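Local structure of tRNA dimethylallyltransferase (Bacillus halodurans, 3EXA) at residues G29-G34 and F96-T101. The protein probably catalyses the transfer of a dimethylallyl group from dimethylallyl diphosphate to adenine 37 of tRNAs that read codons beginning with uridine. Residues are numbered along the deposited sequence; the frame is centred on the assembly and turned at random.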
loop_
_atom_site.group_PDB
_atom_site.type_symbol
_atom_site.label_atom_id
_atom_site.label_comp_id
_atom_site.label_asym_id
_atom_site.label_seq_id
_atom_site.Cartn_x
_atom_site.Cartn_y
_atom_site.Cartn_z
ATOM N N GLY A 29 8.526 19.312 -35.712
ATOM C CA GLY A 29 8.346 18.615 -34.450
ATOM C C GLY A 29 9.600 18.074 -33.783
ATOM O O GLY A 29 10.685 18.135 -34.357
ATOM N N GLU A 30 9.458 17.565 -32.558
ATOM C CA GLU A 30 10.589 16.992 -31.836
ATOM C C GLU A 30 10.242 15.544 -31.525
ATOM O O GLU A 30 9.066 15.214 -31.389
ATOM C CB GLU A 30 10.850 17.751 -30.541
ATOM C CG GLU A 30 10.936 19.245 -30.728
ATOM C CD GLU A 30 11.597 19.931 -29.551
ATOM O OE1 GLU A 30 11.496 19.415 -28.420
ATOM O OE2 GLU A 30 12.219 20.991 -29.755
ATOM N N VAL A 31 11.238 14.670 -31.410
ATOM C CA VAL A 31 10.921 13.270 -31.143
ATOM C C VAL A 31 11.169 12.806 -29.730
ATOM O O VAL A 31 12.229 13.054 -29.154
ATOM C CB VAL A 31 11.699 12.292 -32.062
ATOM C CG1 VAL A 31 11.295 10.858 -31.728
ATOM C CG2 VAL A 31 11.433 12.592 -33.525
ATOM N N ILE A 32 10.187 12.123 -29.165
ATOM C CA ILE A 32 10.351 11.570 -27.835
ATOM C C ILE A 32 10.484 10.074 -28.062
ATOM O O ILE A 32 9.551 9.431 -28.559
ATOM C CB ILE A 32 9.142 11.807 -26.945
ATOM C CG1 ILE A 32 8.833 13.305 -26.873
ATOM C CG2 ILE A 32 9.430 11.240 -25.563
ATOM C CD1 ILE A 32 7.605 13.619 -26.049
ATOM N N SER A 33 11.647 9.529 -27.710
ATOM C CA SER A 33 11.927 8.111 -27.882
ATOM C C SER A 33 11.069 7.282 -26.948
ATOM O O SER A 33 11.092 7.482 -25.736
ATOM C CB SER A 33 13.402 7.815 -27.605
ATOM O OG SER A 33 13.649 6.414 -27.691
ATOM N N GLY A 34 10.305 6.355 -27.514
ATOM C CA GLY A 34 9.456 5.518 -26.688
ATOM C C GLY A 34 10.093 4.178 -26.372
ATOM O O GLY A 34 9.503 3.361 -25.670
ATOM N N PHE A 96 6.482 14.167 -31.043
ATOM C CA PHE A 96 6.413 12.862 -31.694
ATOM C C PHE A 96 6.865 11.731 -30.749
ATOM O O PHE A 96 7.992 11.742 -30.252
ATOM C CB PHE A 96 7.324 12.870 -32.937
ATOM C CG PHE A 96 6.666 13.384 -34.198
ATOM C CD1 PHE A 96 6.114 12.493 -35.120
ATOM C CD2 PHE A 96 6.619 14.746 -34.476
ATOM C CE1 PHE A 96 5.517 12.950 -36.304
ATOM C CE2 PHE A 96 6.026 15.212 -35.656
ATOM C CZ PHE A 96 5.475 14.307 -36.574
ATOM N N LEU A 97 5.980 10.771 -30.495
ATOM C CA LEU A 97 6.308 9.626 -29.658
ATOM C C LEU A 97 6.573 8.498 -30.648
ATOM O O LEU A 97 5.642 7.986 -31.293
ATOM C CB LEU A 97 5.139 9.261 -28.734
ATOM C CG LEU A 97 5.362 8.138 -27.707
ATOM C CD1 LEU A 97 6.482 8.499 -26.762
ATOM C CD2 LEU A 97 4.092 7.912 -26.927
ATOM N N VAL A 98 7.850 8.129 -30.762
ATOM C CA VAL A 98 8.304 7.105 -31.710
ATOM C C VAL A 98 8.854 5.814 -31.118
ATOM O O VAL A 98 9.605 5.832 -30.144
ATOM C CB VAL A 98 9.390 7.687 -32.668
ATOM C CG1 VAL A 98 9.815 6.633 -33.695
ATOM C CG2 VAL A 98 8.847 8.900 -33.375
ATOM N N GLY A 99 8.469 4.702 -31.741
ATOM C CA GLY A 99 8.914 3.387 -31.326
ATOM C C GLY A 99 8.443 3.034 -29.940
ATOM O O GLY A 99 7.465 3.603 -29.453
ATOM N N GLY A 100 9.138 2.087 -29.310
ATOM C CA GLY A 100 8.798 1.670 -27.958
ATOM C C GLY A 100 7.825 0.510 -27.849
ATOM O O GLY A 100 7.264 0.055 -28.844
ATOM N N THR A 101 7.636 0.017 -26.630
ATOM C CA THR A 101 6.702 -1.078 -26.408
ATOM C C THR A 101 5.367 -0.470 -26.008
ATOM O O THR A 101 5.316 0.647 -25.488
ATOM C CB THR A 101 7.152 -2.014 -25.267
ATOM O OG1 THR A 101 6.935 -1.364 -24.008
ATOM C CG2 THR A 101 8.625 -2.360 -25.404
#
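Strands 29-33 and 94-98 are neighbours in the parallel sheet of the P-loop NTPase-like fold, and they meet by pairing Val31 with Phe96, Ile32 with Leu97 and Ser33 with Val98. The bonds alternate as parallel strands require: Phe96 N to Glu30 O (2.8 Å), Ile32 N to Phe96 O (its very short length doubtful), Val98 N to Ile32 O (3.1 Å). Gly34 N to Val98 O (2.8 Å) extends the pairing one residue past the end of strand 29-33. On the face of Val31, Phe96 and Val98, from which Phe96 and Val98 reach helix 16-25, Val31 CG1 sits anti to its backbone N (chi1 -179°) and meets Val98 CG2 at 3.5 Å. The Phe96 ring turns an edge to Glu30 O, which lies in its plane, and the side chain also touches Leu23 and Ala24 of that helix. Ile32 and Leu97 occupy the other face and pack on helix 74-90; Leu97 CD1 swings back to 3.7 Å from Ile32 O. Glu30 points away from strand 94-98, its carboxylate held by salt bridges to Arg91 and Arg93. Beyond the strands the chain runs through Gly99, close to the P-loop residue Lys16, to Thr101, the N-cap of helix 102-110 and by similarity a tRNA-contacting site, its OG1 hydrogen-bonded to Asn132 of the second subunit. Gly34 O approaches Gly100 CA to 2.9 Å, backbone against backbone.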